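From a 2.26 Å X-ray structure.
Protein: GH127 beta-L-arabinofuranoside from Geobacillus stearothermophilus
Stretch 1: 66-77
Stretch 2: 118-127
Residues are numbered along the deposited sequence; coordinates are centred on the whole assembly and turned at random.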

# COMPACT_ATOMS: atom_id res chain seq x y z
N ASP A 66 -8.82 -20.67 40.44
CA ASP A 66 -9.62 -21.43 39.49
C ASP A 66 -10.01 -20.54 38.34
O ASP A 66 -10.16 -19.35 38.50
N GLY A 67 -10.20 -21.16 37.20
CA GLY A 67 -10.68 -20.46 36.03
C GLY A 67 -10.02 -21.00 34.79
O GLY A 67 -9.16 -21.86 34.87
N GLU A 68 -10.45 -20.48 33.65
CA GLU A 68 -9.98 -20.84 32.33
C GLU A 68 -8.79 -19.98 31.97
O GLU A 68 -8.63 -18.87 32.49
N PHE A 69 -7.89 -20.58 31.21
CA PHE A 69 -6.79 -19.82 30.63
C PHE A 69 -7.39 -18.64 29.82
O PHE A 69 -8.44 -18.76 29.25
N TYR A 70 -6.72 -17.50 29.84
CA TYR A 70 -7.12 -16.39 29.02
C TYR A 70 -5.92 -15.72 28.38
O TYR A 70 -4.89 -15.52 29.03
N GLY A 71 -6.09 -15.28 27.13
CA GLY A 71 -5.11 -14.41 26.46
C GLY A 71 -4.41 -15.12 25.33
O GLY A 71 -4.88 -16.16 24.83
N MSE A 72 -3.28 -14.56 24.91
CA MSE A 72 -2.52 -15.10 23.79
C MSE A 72 -1.64 -16.25 24.28
O MSE A 72 -1.34 -16.40 25.46
N VAL A 73 -1.24 -17.09 23.34
CA VAL A 73 -0.46 -18.27 23.65
C VAL A 73 0.91 -17.91 24.28
O VAL A 73 1.45 -18.66 25.07
N PHE A 74 1.39 -16.70 23.97
CA PHE A 74 2.65 -16.15 24.48
C PHE A 74 2.49 -15.12 25.60
O PHE A 74 3.37 -14.30 25.87
N GLN A 75 1.35 -15.15 26.25
CA GLN A 75 1.07 -14.29 27.39
C GLN A 75 2.15 -14.37 28.53
O GLN A 75 2.47 -13.37 29.15
N ASP A 76 2.68 -15.57 28.79
CA ASP A 76 3.71 -15.76 29.82
C ASP A 76 4.89 -14.84 29.59
O ASP A 76 5.52 -14.39 30.54
N SER A 77 5.23 -14.55 28.33
CA SER A 77 6.40 -13.70 28.06
C SER A 77 6.22 -12.26 28.50
O SER A 77 7.21 -11.52 28.69
N TYR A 118 9.22 -28.00 33.16
CA TYR A 118 8.30 -27.27 32.27
C TYR A 118 7.49 -26.21 32.99
O TYR A 118 6.88 -26.47 34.03
N LEU A 119 7.51 -24.99 32.44
CA LEU A 119 6.77 -23.85 32.97
C LEU A 119 6.02 -23.13 31.81
O LEU A 119 6.61 -22.32 31.03
N ASN A 120 4.73 -23.42 31.70
CA ASN A 120 3.93 -22.83 30.61
C ASN A 120 2.48 -22.93 30.99
O ASN A 120 1.95 -24.04 31.14
N THR A 121 1.83 -21.77 31.16
CA THR A 121 0.46 -21.77 31.65
C THR A 121 -0.52 -22.34 30.65
O THR A 121 -1.38 -23.15 31.01
N TYR A 122 -0.35 -22.02 29.37
CA TYR A 122 -1.27 -22.48 28.36
C TYR A 122 -1.34 -23.98 28.27
O TYR A 122 -2.42 -24.58 28.20
N TYR A 123 -0.17 -24.63 28.26
CA TYR A 123 -0.12 -26.12 28.23
C TYR A 123 -0.21 -26.80 29.59
O TYR A 123 -0.09 -27.99 29.68
N THR A 124 -0.35 -26.04 30.64
CA THR A 124 -0.67 -26.61 31.95
C THR A 124 -2.17 -26.53 32.21
O THR A 124 -2.73 -27.48 32.66
N ILE A 125 -2.82 -25.45 31.80
CA ILE A 125 -4.24 -25.25 32.08
C ILE A 125 -5.14 -25.58 30.90
O ILE A 125 -6.07 -26.37 31.02
N LYS A 126 -4.85 -25.01 29.75
CA LYS A 126 -5.75 -25.16 28.61
C LYS A 126 -5.58 -26.41 27.77
O LYS A 126 -6.58 -26.95 27.33
N GLU A 127 -4.34 -26.84 27.49
CA GLU A 127 -4.13 -28.05 26.71
C GLU A 127 -3.13 -28.91 27.39
O GLU A 127 -2.10 -29.20 26.83

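The most distinctive feature of this contact is a single carboxylate that grips both the backbone and the side chain of one residue at the start of a turn. Asp-76, pointing toward the other stretch in an m rotamer (chi2 -8°), accepts from Thr-121 twice: Thr-121 OG1 donates to Asp-76 OD1 at 2.6 Å, and Thr-121 N to Asp-76 OD2 at 2.9 Å, nearly linear. The p rotamer of Thr-121 places its hydroxyl beside its own amide, so the two donors match the two oxygens.

Beside this polar clamp, the packing illustrates one common arrangement of aromatic pairs, edge to face. Phe-69 (t) points toward the second stretch and presents a face to the edge of Tyr-122 (t), with planes at 89° and Phe-69 CE1 3.6 Å from Tyr-122 CD2. Tyr-122 in turn offers a face to Val-73 (p), whose CG2 lies 3.8 Å from Tyr-122 CG, almost directly over the ring. Ile-125 (m) closes against the base of Phe-69, its CG2 3.9 Å from Phe-69 CB.

Water completes the seam. Water 1 links Val-73 O with Asn-120 ND2, water 2 joins Val-73 O to Tyr-122 N, and water 3 bridges Asp-76 OD2 and Leu-119 O. Asn-120 (t) also caps the following turn, its OD1 accepting from Tyr-123 N at 2.9 Å.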

# COMPACT_ATOMS: atom_id res chain seq x y z
CB ASP A 66 -10.88 -22.02 40.17
CG ASP A 66 -10.70 -23.46 40.56
OD1 ASP A 66 -9.84 -23.70 41.43
OD2 ASP A 66 -11.36 -24.37 39.98
CB GLU A 68 -11.09 -20.70 31.28
CG GLU A 68 -12.10 -21.84 31.40
CD GLU A 68 -13.37 -21.77 30.56
OE1 GLU A 68 -13.86 -20.66 30.23
OE2 GLU A 68 -13.97 -22.84 30.33
CB PHE A 69 -5.96 -20.71 29.69
CG PHE A 69 -4.88 -19.97 29.00
CD1 PHE A 69 -5.11 -19.34 27.77
CD2 PHE A 69 -3.62 -19.88 29.58
CE1 PHE A 69 -4.08 -18.61 27.15
CE2 PHE A 69 -2.60 -19.17 28.97
CZ PHE A 69 -2.82 -18.54 27.75
CB TYR A 70 -7.89 -15.36 29.86
CG TYR A 70 -8.43 -14.20 29.07
CD1 TYR A 70 -7.61 -13.10 28.75
CD2 TYR A 70 -9.76 -14.18 28.63
CE1 TYR A 70 -8.10 -12.02 28.00
CE2 TYR A 70 -10.26 -13.10 27.89
CZ TYR A 70 -9.42 -12.03 27.58
OH TYR A 70 -9.90 -10.95 26.88
CB MSE A 72 -1.63 -14.00 23.21
CG MSE A 72 -2.41 -12.82 22.59
SE MSE A 72 -3.77 -13.41 21.27
CE MSE A 72 -2.73 -13.19 19.59
CB VAL A 73 -0.44 -19.19 22.40
CG1 VAL A 73 0.56 -18.72 21.36
CG2 VAL A 73 -0.18 -20.60 22.85
CB PHE A 74 3.41 -15.48 23.31
CG PHE A 74 2.57 -14.50 22.52
CD1 PHE A 74 2.23 -13.25 23.02
CD2 PHE A 74 2.07 -14.87 21.26
CE1 PHE A 74 1.43 -12.37 22.30
CE2 PHE A 74 1.29 -14.00 20.52
CZ PHE A 74 0.97 -12.75 21.04
CB GLN A 75 -0.31 -14.69 27.95
CG GLN A 75 -1.05 -13.60 28.72
CD GLN A 75 -1.84 -12.64 27.83
OE1 GLN A 75 -1.83 -12.74 26.59
NE2 GLN A 75 -2.54 -11.72 28.46
CB ASP A 76 4.18 -17.23 29.83
CG ASP A 76 3.10 -18.22 30.35
OD1 ASP A 76 2.01 -17.78 30.87
OD2 ASP A 76 3.32 -19.47 30.21
CB SER A 77 6.71 -13.67 26.56
OG SER A 77 5.63 -13.02 25.88
CB TYR A 118 7.37 -28.26 31.61
CG TYR A 118 6.57 -27.70 30.48
CD1 TYR A 118 7.15 -27.47 29.23
CD2 TYR A 118 5.18 -27.54 30.60
CE1 TYR A 118 6.40 -26.99 28.15
CE2 TYR A 118 4.42 -27.07 29.54
CZ TYR A 118 5.03 -26.79 28.31
OH TYR A 118 4.30 -26.29 27.26
CB LEU A 119 7.72 -22.86 33.57
CG LEU A 119 7.29 -21.99 34.76
CD1 LEU A 119 8.03 -20.69 34.73
CD2 LEU A 119 5.81 -21.75 34.89
CB ASN A 120 4.19 -23.56 29.30
CG ASN A 120 3.47 -22.91 28.12
OD1 ASN A 120 2.27 -23.04 27.96
ND2 ASN A 120 4.22 -22.21 27.29
CB THR A 121 0.01 -20.38 32.10
OG1 THR A 121 0.11 -19.48 31.00
CG2 THR A 121 0.88 -19.90 33.23
CB TYR A 122 -0.86 -21.90 27.02
CG TYR A 122 -1.74 -22.31 25.85
CD1 TYR A 122 -1.44 -23.43 25.12
CD2 TYR A 122 -2.85 -21.54 25.46
CE1 TYR A 122 -2.24 -23.83 24.05
CE2 TYR A 122 -3.64 -21.91 24.39
CZ TYR A 122 -3.33 -23.06 23.69
OH TYR A 122 -4.12 -23.49 22.67
CB TYR A 123 1.15 -26.56 27.53
CG TYR A 123 1.05 -26.40 26.04
CD1 TYR A 123 0.22 -27.22 25.30
CD2 TYR A 123 1.77 -25.41 25.39
CE1 TYR A 123 0.14 -27.08 23.92
CE2 TYR A 123 1.71 -25.26 24.04
CZ TYR A 123 0.88 -26.07 23.32
OH TYR A 123 0.86 -25.92 21.96
CB THR A 124 0.05 -25.89 33.08
OG1 THR A 124 1.48 -26.02 32.88
CG2 THR A 124 -0.36 -26.48 34.42
CB ILE A 125 -4.49 -23.79 32.35
CG1 ILE A 125 -3.81 -23.37 33.62
CG2 ILE A 125 -5.98 -23.52 32.39
CD1 ILE A 125 -3.65 -21.87 33.68
CB LYS A 126 -5.64 -23.97 27.70
CG LYS A 126 -6.69 -24.01 26.58
CD LYS A 126 -7.09 -22.62 26.19
CE LYS A 126 -7.96 -22.63 24.97
NZ LYS A 126 -8.09 -21.22 24.55
CB GLU A 127 -3.64 -27.72 25.31
CG GLU A 127 -4.53 -26.72 24.63
CD GLU A 127 -5.50 -27.36 23.68
OE1 GLU A 127 -6.71 -27.06 23.86
OE2 GLU A 127 -5.13 -28.20 22.81
O HOH W 1 3.29 -20.74 24.94
O HOH W 2 1.70 -20.23 27.90
O HOH W 3 6.17 -20.18 29.67